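Thiol:disulfide interchange protein DsbA (Neisseria meningitidis serogroup B, PDB 2ZNM) probably acts as a periplasmic thiol:disulfide oxidoreductase of the DsbA type, promoting disulfide exchange in its protein substrates. Local coordinates at residues 69-83 and 122-136. Sequence-based numbering, arbitrary orientation.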
loop_
_atom_site.group_PDB
_atom_site.type_symbol
_atom_site.label_atom_id
_atom_site.label_comp_id
_atom_site.label_asym_id
_atom_site.label_seq_id
_atom_site.Cartn_x
_atom_site.Cartn_y
_atom_site.Cartn_z
ATOM N N LEU A 69 6.579 -6.498 -10.645
ATOM C CA LEU A 69 5.545 -7.475 -10.317
ATOM C C LEU A 69 5.997 -8.444 -9.228
ATOM O O LEU A 69 5.178 -8.963 -8.472
ATOM C CB LEU A 69 5.129 -8.267 -11.560
ATOM C CG LEU A 69 4.137 -7.631 -12.535
ATOM C CD1 LEU A 69 4.141 -8.399 -13.842
ATOM C CD2 LEU A 69 2.717 -7.567 -11.941
ATOM N N GLY A 70 7.301 -8.681 -9.153
ATOM C CA GLY A 70 7.894 -9.466 -8.073
ATOM C C GLY A 70 7.775 -8.817 -6.704
ATOM O O GLY A 70 7.558 -9.504 -5.708
ATOM N N LEU A 71 7.925 -7.493 -6.658
ATOM C CA LEU A 71 7.772 -6.732 -5.406
ATOM C C LEU A 71 6.315 -6.670 -4.996
ATOM O O LEU A 71 6.002 -6.740 -3.803
ATOM C CB LEU A 71 8.339 -5.312 -5.526
ATOM C CG LEU A 71 9.861 -5.140 -5.444
ATOM C CD1 LEU A 71 10.244 -3.653 -5.292
ATOM C CD2 LEU A 71 10.474 -5.974 -4.326
ATOM N N ALA A 72 5.435 -6.552 -5.991
ATOM C CA ALA A 72 3.997 -6.575 -5.764
ATOM C C ALA A 72 3.497 -7.925 -5.237
ATOM O O ALA A 72 2.598 -7.968 -4.392
ATOM C CB ALA A 72 3.244 -6.174 -7.039
ATOM N N ARG A 73 4.059 -9.014 -5.759
ATOM C CA ARG A 73 3.752 -10.370 -5.286
ATOM C C ARG A 73 4.184 -10.609 -3.832
ATOM O O ARG A 73 3.485 -11.305 -3.085
ATOM C CB ARG A 73 4.409 -11.403 -6.192
ATOM C CG ARG A 73 3.945 -12.815 -5.939
ATOM C CD ARG A 73 4.544 -13.767 -6.935
ATOM N NE ARG A 73 4.013 -15.109 -6.734
ATOM C CZ ARG A 73 4.278 -16.151 -7.508
ATOM N NH1 ARG A 73 5.072 -16.029 -8.561
ATOM N NH2 ARG A 73 3.740 -17.322 -7.223
HETATM N N MSE A 74 5.337 -10.045 -3.443
HETATM C CA MSE A 74 5.763 -10.048 -2.041
HETATM C C MSE A 74 4.748 -9.316 -1.139
HETATM O O MSE A 74 4.324 -9.851 -0.105
HETATM C CB MSE A 74 7.162 -9.449 -1.889
HETATM C CG MSE A 74 7.722 -9.519 -0.468
HETATM SE SE MSE A 74 7.741 -11.339 0.302
HETATM C CE MSE A 74 9.424 -12.014 -0.450
ATOM N N ALA A 75 4.347 -8.111 -1.544
ATOM C CA ALA A 75 3.350 -7.337 -0.790
ATOM C C ALA A 75 2.061 -8.114 -0.648
ATOM O O ALA A 75 1.450 -8.094 0.406
ATOM C CB ALA A 75 3.080 -5.985 -1.455
ATOM N N ALA A 76 1.637 -8.793 -1.710
ATOM C CA ALA A 76 0.421 -9.581 -1.639
ATOM C C ALA A 76 0.601 -10.755 -0.695
ATOM O O ALA A 76 -0.289 -11.049 0.076
ATOM C CB ALA A 76 -0.017 -10.056 -3.025
ATOM N N ALA A 77 1.751 -11.424 -0.759
ATOM C CA ALA A 77 2.045 -12.554 0.128
ATOM C C ALA A 77 1.961 -12.167 1.611
ATOM O O ALA A 77 1.299 -12.850 2.394
ATOM C CB ALA A 77 3.403 -13.137 -0.194
ATOM N N VAL A 78 2.623 -11.064 1.972
ATOM C CA VAL A 78 2.646 -10.523 3.330
ATOM C C VAL A 78 1.235 -10.221 3.851
ATOM O O VAL A 78 0.841 -10.695 4.929
ATOM C CB VAL A 78 3.526 -9.254 3.400
ATOM C CG1 VAL A 78 3.434 -8.611 4.757
ATOM C CG2 VAL A 78 5.005 -9.584 3.071
ATOM N N ASN A 79 0.482 -9.435 3.082
ATOM C CA ASN A 79 -0.900 -9.117 3.413
ATOM C C ASN A 79 -1.738 -10.373 3.590
ATOM O O ASN A 79 -2.440 -10.515 4.597
ATOM C CB ASN A 79 -1.530 -8.193 2.353
ATOM C CG ASN A 79 -2.970 -7.806 2.690
ATOM O OD1 ASN A 79 -3.340 -7.722 3.859
ATOM N ND2 ASN A 79 -3.789 -7.582 1.663
ATOM N N LEU A 80 -1.656 -11.290 2.623
ATOM C CA LEU A 80 -2.508 -12.481 2.637
ATOM C C LEU A 80 -2.111 -13.516 3.685
ATOM O O LEU A 80 -2.956 -14.278 4.151
ATOM C CB LEU A 80 -2.586 -13.123 1.252
ATOM C CG LEU A 80 -3.268 -12.298 0.159
ATOM C CD1 LEU A 80 -3.274 -13.093 -1.115
ATOM C CD2 LEU A 80 -4.701 -11.854 0.538
ATOM N N SER A 81 -0.834 -13.549 4.050
ATOM C CA SER A 81 -0.365 -14.460 5.095
ATOM C C SER A 81 -0.739 -13.953 6.499
ATOM O O SER A 81 -0.675 -14.699 7.474
ATOM C CB SER A 81 1.144 -14.687 4.977
ATOM O OG SER A 81 1.857 -13.455 5.016
ATOM N N GLY A 82 -1.157 -12.692 6.579
ATOM C CA GLY A 82 -1.411 -12.030 7.849
ATOM C C GLY A 82 -0.127 -11.700 8.609
ATOM O O GLY A 82 -0.125 -11.655 9.831
ATOM N N LEU A 83 0.964 -11.455 7.885
ATOM C CA LEU A 83 2.272 -11.250 8.513
ATOM C C LEU A 83 2.829 -9.827 8.360
ATOM O O LEU A 83 4.035 -9.628 8.419
ATOM C CB LEU A 83 3.285 -12.283 7.996
ATOM C CG LEU A 83 3.165 -13.743 8.445
ATOM C CD1 LEU A 83 4.143 -14.613 7.653
ATOM C CD2 LEU A 83 3.390 -13.932 9.948
ATOM N N LYS A 122 5.074 -19.969 6.129
ATOM C CA LYS A 122 3.710 -19.425 6.020
ATOM C C LYS A 122 3.619 -18.313 4.978
ATOM O O LYS A 122 2.656 -18.239 4.214
ATOM C CB LYS A 122 3.195 -18.929 7.375
ATOM C CG LYS A 122 1.816 -18.296 7.303
ATOM C CD LYS A 122 1.240 -17.995 8.667
ATOM C CE LYS A 122 -0.287 -17.969 8.601
ATOM N NZ LYS A 122 -0.878 -19.298 8.218
ATOM N N LEU A 123 4.633 -17.455 4.957
ATOM C CA LEU A 123 4.731 -16.396 3.975
ATOM C C LEU A 123 4.816 -16.921 2.545
ATOM O O LEU A 123 4.227 -16.342 1.629
ATOM C CB LEU A 123 5.955 -15.529 4.265
ATOM C CG LEU A 123 6.127 -14.276 3.408
ATOM C CD1 LEU A 123 4.865 -13.432 3.450
ATOM C CD2 LEU A 123 7.334 -13.476 3.859
HETATM N N MSE A 124 5.572 -17.998 2.363
HETATM C CA MSE A 124 5.789 -18.564 1.039
HETATM C C MSE A 124 4.594 -19.372 0.532
HETATM O O MSE A 124 4.364 -19.453 -0.669
HETATM C CB MSE A 124 7.085 -19.382 1.007
HETATM C CG MSE A 124 8.339 -18.519 0.951
HETATM SE SE MSE A 124 8.275 -17.132 -0.460
HETATM C CE MSE A 124 7.910 -15.536 0.589
ATOM N N ARG A 125 3.838 -19.946 1.464
ATOM C CA ARG A 125 2.565 -20.607 1.178
ATOM C C ARG A 125 1.584 -19.597 0.578
ATOM O O ARG A 125 0.902 -19.895 -0.388
ATOM C CB ARG A 125 1.998 -21.192 2.474
ATOM C CG ARG A 125 1.632 -22.655 2.401
ATOM C CD ARG A 125 2.050 -23.394 3.678
ATOM N NE ARG A 125 1.534 -22.759 4.896
ATOM C CZ ARG A 125 2.130 -22.807 6.089
ATOM N NH1 ARG A 125 3.280 -23.456 6.256
ATOM N NH2 ARG A 125 1.572 -22.194 7.124
ATOM N N ALA A 126 1.534 -18.395 1.146
ATOM C CA ALA A 126 0.701 -17.319 0.611
ATOM C C ALA A 126 1.253 -16.796 -0.719
ATOM O O ALA A 126 0.497 -16.356 -1.589
ATOM C CB ALA A 126 0.588 -16.178 1.615
ATOM N N TYR A 127 2.571 -16.857 -0.856
ATOM C CA TYR A 127 3.290 -16.336 -2.009
ATOM C C TYR A 127 3.007 -17.137 -3.290
ATOM O O TYR A 127 2.929 -16.564 -4.380
ATOM C CB TYR A 127 4.783 -16.358 -1.684
ATOM C CG TYR A 127 5.682 -15.627 -2.637
ATOM C CD1 TYR A 127 6.153 -14.349 -2.332
ATOM C CD2 TYR A 127 6.098 -16.223 -3.826
ATOM C CE1 TYR A 127 7.007 -13.674 -3.193
ATOM C CE2 TYR A 127 6.940 -15.558 -4.696
ATOM C CZ TYR A 127 7.400 -14.286 -4.377
ATOM O OH TYR A 127 8.247 -13.634 -5.243
ATOM N N ASP A 128 2.850 -18.453 -3.138
ATOM C CA ASP A 128 2.676 -19.368 -4.262
ATOM C C ASP A 128 1.217 -19.759 -4.437
ATOM O O ASP A 128 0.899 -20.722 -5.146
ATOM C CB ASP A 128 3.526 -20.625 -4.062
ATOM C CG ASP A 128 5.021 -20.359 -4.178
ATOM O OD1 ASP A 128 5.421 -19.335 -4.769
ATOM O OD2 ASP A 128 5.805 -21.198 -3.687
ATOM N N SER A 129 0.329 -19.027 -3.779
ATOM C CA SER A 129 -1.100 -19.280 -3.920
ATOM C C SER A 129 -1.659 -18.363 -5.019
ATOM O O SER A 129 -1.106 -17.278 -5.258
ATOM C CB SER A 129 -1.829 -19.070 -2.595
ATOM O OG SER A 129 -2.235 -17.725 -2.465
ATOM N N PRO A 130 -2.749 -18.796 -5.688
ATOM C CA PRO A 130 -3.303 -18.026 -6.807
ATOM C C PRO A 130 -3.781 -16.632 -6.417
ATOM O O PRO A 130 -3.693 -15.709 -7.221
ATOM C CB PRO A 130 -4.486 -18.895 -7.300
ATOM C CG PRO A 130 -4.801 -19.809 -6.182
ATOM C CD PRO A 130 -3.504 -20.038 -5.446
ATOM N N GLU A 131 -4.277 -16.498 -5.190
ATOM C CA GLU A 131 -4.712 -15.215 -4.636
ATOM C C GLU A 131 -3.620 -14.141 -4.726
ATOM O O GLU A 131 -3.881 -13.022 -5.169
ATOM C CB GLU A 131 -5.193 -15.392 -3.187
ATOM C CG GLU A 131 -6.528 -16.177 -3.029
ATOM C CD GLU A 131 -6.386 -17.707 -3.132
ATOM O OE1 GLU A 131 -5.245 -18.234 -3.101
ATOM O OE2 GLU A 131 -7.437 -18.389 -3.239
ATOM N N ALA A 132 -2.398 -14.490 -4.339
ATOM C CA ALA A 132 -1.291 -13.525 -4.302
ATOM C C ALA A 132 -0.766 -13.142 -5.693
ATOM O O ALA A 132 -0.402 -11.987 -5.925
ATOM C CB ALA A 132 -0.159 -14.045 -3.442
ATOM N N ALA A 133 -0.716 -14.114 -6.606
ATOM C CA ALA A 133 -0.336 -13.833 -7.985
ATOM C C ALA A 133 -1.364 -12.898 -8.637
ATOM O O ALA A 133 -0.989 -11.932 -9.299
ATOM C CB ALA A 133 -0.176 -15.124 -8.774
ATOM N N ALA A 134 -2.648 -13.167 -8.401
ATOM C CA ALA A 134 -3.740 -12.320 -8.886
ATOM C C ALA A 134 -3.654 -10.899 -8.338
ATOM O O ALA A 134 -3.766 -9.928 -9.097
ATOM C CB ALA A 134 -5.094 -12.937 -8.548
ATOM N N ALA A 135 -3.453 -10.790 -7.021
ATOM C CA ALA A 135 -3.378 -9.509 -6.346
ATOM C C ALA A 135 -2.221 -8.665 -6.884
ATOM O O ALA A 135 -2.352 -7.442 -7.026
ATOM C CB ALA A 135 -3.241 -9.709 -4.853
ATOM N N ALA A 136 -1.099 -9.324 -7.174
ATOM C CA ALA A 136 0.080 -8.654 -7.727
ATOM C C ALA A 136 -0.226 -8.011 -9.083
ATOM O O ALA A 136 0.150 -6.862 -9.318
ATOM C CB ALA A 136 1.275 -9.628 -7.841
HETATM O O HOH W 1 9.066 -11.129 -4.577
#
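In the helical domain that DsbA proteins insert into their thioredoxin fold, helix 69-81 packs across the junction between helices 120-127 and 130-145, and Arg-73 and Tyr-127 meet at that junction. Arg-73 swings CG away from its own N (chi1 -169°) and runs, extended, over one face of the Tyr-127 ring. Arg-73 CD makes a CH-pi contact 4.1 Å from the centroid of the Tyr-127 ring, and the guanidinium lies nearly parallel to the ring, 12° between planes. Arg-73 also grips Tyr-127 O side-on, with NE at 3.0 Å and NH2 at 3.1 Å, both tilted to one side of the carbonyl plane. This carbonyl sits at the end of helix 120-127, where the chain turns toward Ser-129, the N-cap of the next helix. NH2 of Arg-73 also faces Asp-128 OD1, 3.6 Å away and well out of the guanidinium plane, a purely electrostatic pairing; that carboxylate has a second partner in Arg-105.

Beyond Arg-73, the Tyr-127 ring drops as a knob among Gly-70, Arg-73, Met-74 and Ala-77. A water bridges its hydroxyl to Gly-70 O, and SE of selenomethionine Met-74 lies at the ring edge, a Met-aromatic contact. One turn earlier, Leu-123 fills the hole formed by Met-74, Ala-77, Val-78 and Ser-81, its CD1 3.4 Å from Ser-81 OG. On the other flank small residues bring the backbones close: Ala-76 CB touches Ala-135 CB at 3.7 Å, and Ala-136 CB comes within 3.5 Å of Arg-73 N. The segment 130-136 crosses helix 69-81 at 131°, the axes approaching to 8.0 Å. Such knobs-into-holes and alanine-rich packing joins helices within the helical insertion and seats them against the long helix that returns to the thioredoxin domain, as in DsbA-like folds.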